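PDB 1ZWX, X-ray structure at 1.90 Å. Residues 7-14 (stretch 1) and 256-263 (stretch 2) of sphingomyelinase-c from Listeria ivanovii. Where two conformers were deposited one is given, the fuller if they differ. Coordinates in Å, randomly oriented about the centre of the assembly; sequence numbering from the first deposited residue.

Stretch 1, residues 7-14: YPGNFKIT
Stretch 2 (256-263) HARPHSWH

Residues that touch are at least 249 apart in the one chain. They meet through a small, largely apolar contact that buries 258 Å², both sides summed. No hydrogen bond crosses it, so packing alone joins them here. The nearest CA atoms across the stretches are Pro 8 CA and Pro 259 CA, 5.9 Å apart. Stretch 1 is loop at first and strand by Ile 13 and Thr 14. Stretch 2 is loop up to Ser 261 and strand at Trp 262 and His 263. Pro 8, Phe 11, Ile 13 and Trp 262 are buried.

His 256 is extended (phi/psi -126/-175) with chi1 m and chi2 71°. It is buried but out of reach of stretch 1, and both ring nitrogens are hydrogen-bonded elsewhere in the structure.

Ala 257 (-62/145) points its CB toward stretch 1. Ala 257 CB lies 4.2 Å from Tyr 7 CE2, oblique to the ring. Tyr 7 has psi 122, chi1 t and chi2 66°. Its CA-to-CB bond runs sideways, but the ring end comes nearer. The small methyl meets the apolar part of the ring.

The Arg 258 (-131/146) CA-to-CB bond points away, with chi1 m, chi2 t, chi3 -112° and chi4 177°. Its backbone makes the contact: Arg 258 O is 4.0 Å from Pro 8 CD. The charged group stays out of the apolar contact.

Pro 259 (-74/170) gives the tightest contact. Pro 259 CB sits 3.6 Å from Pro 8 CG. Both rings are C-gamma endo. Pro 8 (-71/-28) follows a cis peptide bond and points toward stretch 2. Two compact, rigid rings suit this close packing. Gly 9 (83/-145) has a positive phi that favours glycine. Asn 10 (-89/73, chi1 t, chi2 2°) follows. A weak hydrogen bond runs from Phe 11 N to Gly 9 O, 3.0 Å.

His 260 (-66/-35, chi1 m, chi2 -120°) is exposed and makes no contact. Ser 261 (-147/124, chi1 t) is out of reach. Ser 261 OG is hydrogen-bonded to His 263 NE2 at 2.6 Å.

Trp 262 (-126/132, chi1 t, chi2 -108°) has the largest covered area, 62 Å². Its CA-to-CB bond points sideways, but the indole brings its six-membered ring to stretch 1. Trp 262 CZ3 lies 3.8 Å from Phe 11 O, at the ring edge, near its plane. Trp 262 CH2 is 4.4 Å from Ile 13 CD1, oblique to the ring. Ile 13 (-128/134, chi1 m, chi2 t) points toward stretch 2, as does Phe 11 (-102/136, chi1 t, chi2 75°). Between them Lys 12 (-139/129) points away.

His 263 (-128/157, chi1 m, chi2 -86°) ends the stretch out of reach.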

# COMPACT_ATOMS: atom_id res chain seq x y z
N TYR A 7 0.78 -8.48 -23.79
CA TYR A 7 1.26 -8.81 -22.42
C TYR A 7 2.49 -7.98 -22.00
O TYR A 7 3.52 -8.08 -22.66
CB TYR A 7 1.58 -10.29 -22.33
CG TYR A 7 1.87 -10.79 -20.91
CD1 TYR A 7 0.87 -10.81 -19.92
CD2 TYR A 7 3.14 -11.27 -20.58
CE1 TYR A 7 1.16 -11.30 -18.63
CE2 TYR A 7 3.42 -11.75 -19.30
CZ TYR A 7 2.44 -11.74 -18.32
OH TYR A 7 2.76 -12.25 -17.08
N PRO A 8 2.41 -7.23 -20.88
CA PRO A 8 1.30 -7.12 -19.92
C PRO A 8 0.07 -6.38 -20.44
O PRO A 8 -1.04 -6.63 -19.97
CB PRO A 8 1.92 -6.36 -18.74
CG PRO A 8 2.97 -5.55 -19.35
CD PRO A 8 3.56 -6.41 -20.44
N GLY A 9 0.26 -5.45 -21.37
CA GLY A 9 -0.87 -4.81 -22.02
C GLY A 9 -1.41 -3.67 -21.20
O GLY A 9 -0.63 -2.97 -20.54
N ASN A 10 -2.72 -3.47 -21.23
CA ASN A 10 -3.33 -2.37 -20.49
C ASN A 10 -3.67 -2.87 -19.08
O ASN A 10 -4.87 -3.14 -18.78
CB ASN A 10 -4.57 -1.81 -21.21
CG ASN A 10 -5.23 -0.65 -20.45
OD1 ASN A 10 -4.75 -0.20 -19.39
ND2 ASN A 10 -6.34 -0.15 -20.99
N PHE A 11 -2.62 -3.04 -18.25
CA PHE A 11 -2.77 -3.44 -16.85
C PHE A 11 -2.59 -2.23 -15.98
O PHE A 11 -1.66 -1.43 -16.18
CB PHE A 11 -1.75 -4.48 -16.45
CG PHE A 11 -2.20 -5.37 -15.32
CD1 PHE A 11 -3.13 -6.38 -15.56
CD2 PHE A 11 -1.69 -5.19 -14.01
CE1 PHE A 11 -3.55 -7.22 -14.54
CE2 PHE A 11 -2.10 -6.04 -12.98
CZ PHE A 11 -3.04 -7.05 -13.22
N LYS A 12 -3.47 -2.11 -14.99
CA LYS A 12 -3.56 -0.93 -14.16
C LYS A 12 -3.78 -1.33 -12.69
O LYS A 12 -4.69 -2.12 -12.38
CB LYS A 12 -4.70 -0.07 -14.67
CG LYS A 12 -4.87 1.25 -13.98
CD LYS A 12 -5.71 2.13 -14.86
CE LYS A 12 -6.70 2.89 -14.04
NZ LYS A 12 -7.86 3.34 -14.89
N ILE A 13 -2.95 -0.77 -11.80
CA ILE A 13 -2.98 -1.08 -10.36
C ILE A 13 -3.04 0.27 -9.65
O ILE A 13 -2.32 1.20 -10.02
CB ILE A 13 -1.69 -1.80 -9.90
CG1 ILE A 13 -1.52 -3.12 -10.64
CG2 ILE A 13 -1.71 -2.07 -8.36
CD1 ILE A 13 -0.17 -3.72 -10.48
N THR A 14 -3.92 0.39 -8.66
CA THR A 14 -3.95 1.58 -7.83
C THR A 14 -3.55 1.12 -6.42
O THR A 14 -3.98 0.07 -5.96
CB THR A 14 -5.33 2.29 -7.84
OG1 THR A 14 -5.51 2.92 -9.10
CG2 THR A 14 -5.41 3.40 -6.78
N HIS A 256 11.91 -10.23 -14.37
CA HIS A 256 10.74 -10.87 -14.95
C HIS A 256 10.16 -9.99 -16.04
O HIS A 256 10.74 -8.95 -16.37
CB HIS A 256 9.72 -11.20 -13.86
CG HIS A 256 10.19 -12.26 -12.94
ND1 HIS A 256 11.20 -12.06 -12.03
CD2 HIS A 256 9.83 -13.56 -12.82
CE1 HIS A 256 11.42 -13.18 -11.36
NE2 HIS A 256 10.59 -14.10 -11.81
N ALA A 257 9.01 -10.38 -16.60
CA ALA A 257 8.51 -9.70 -17.79
C ALA A 257 8.20 -8.25 -17.55
O ALA A 257 7.72 -7.88 -16.47
CB ALA A 257 7.26 -10.41 -18.34
N ARG A 258 8.44 -7.43 -18.57
CA ARG A 258 8.28 -5.98 -18.47
C ARG A 258 7.47 -5.42 -19.61
O ARG A 258 7.54 -5.93 -20.72
CB ARG A 258 9.66 -5.29 -18.39
CG ARG A 258 10.39 -5.58 -17.03
CD ARG A 258 11.70 -4.83 -16.84
NE ARG A 258 12.87 -5.71 -16.85
CZ ARG A 258 14.12 -5.28 -16.76
NH1 ARG A 258 14.37 -3.98 -16.64
NH2 ARG A 258 15.13 -6.14 -16.77
N PRO A 259 6.68 -4.37 -19.35
CA PRO A 259 6.06 -3.59 -20.43
C PRO A 259 7.06 -2.69 -21.15
O PRO A 259 8.19 -2.53 -20.68
CB PRO A 259 5.07 -2.69 -19.68
CG PRO A 259 5.65 -2.55 -18.30
CD PRO A 259 6.29 -3.88 -18.01
N HIS A 260 6.65 -2.11 -22.27
CA HIS A 260 7.46 -1.14 -23.00
C HIS A 260 7.63 0.10 -22.16
O HIS A 260 8.68 0.74 -22.16
CB HIS A 260 6.78 -0.75 -24.33
CG HIS A 260 6.76 -1.85 -25.35
ND1 HIS A 260 7.36 -1.72 -26.59
CD2 HIS A 260 6.22 -3.09 -25.32
CE1 HIS A 260 7.19 -2.84 -27.27
NE2 HIS A 260 6.50 -3.68 -26.53
N SER A 261 6.59 0.43 -21.40
CA SER A 261 6.52 1.66 -20.66
C SER A 261 5.72 1.37 -19.36
O SER A 261 4.61 0.88 -19.44
CB SER A 261 5.77 2.65 -21.53
OG SER A 261 5.94 3.97 -21.09
N TRP A 262 6.30 1.66 -18.19
CA TRP A 262 5.55 1.61 -16.90
C TRP A 262 5.68 2.93 -16.15
O TRP A 262 6.78 3.50 -16.05
CB TRP A 262 6.07 0.47 -16.04
CG TRP A 262 5.40 0.37 -14.70
CD1 TRP A 262 5.95 0.68 -13.48
CD2 TRP A 262 4.07 -0.12 -14.44
NE1 TRP A 262 5.05 0.41 -12.48
CE2 TRP A 262 3.89 -0.07 -13.03
CE3 TRP A 262 3.02 -0.59 -15.25
CZ2 TRP A 262 2.69 -0.45 -12.42
CZ3 TRP A 262 1.84 -0.98 -14.65
CH2 TRP A 262 1.68 -0.91 -13.24
N HIS A 263 4.54 3.43 -15.69
CA HIS A 263 4.40 4.78 -15.13
C HIS A 263 3.74 4.68 -13.76
O HIS A 263 3.07 3.69 -13.48
CB HIS A 263 3.53 5.64 -16.04
CG HIS A 263 4.09 5.78 -17.43
ND1 HIS A 263 5.01 6.75 -17.76
CD2 HIS A 263 3.92 5.03 -18.54
CE1 HIS A 263 5.36 6.62 -19.02
NE2 HIS A 263 4.71 5.58 -19.52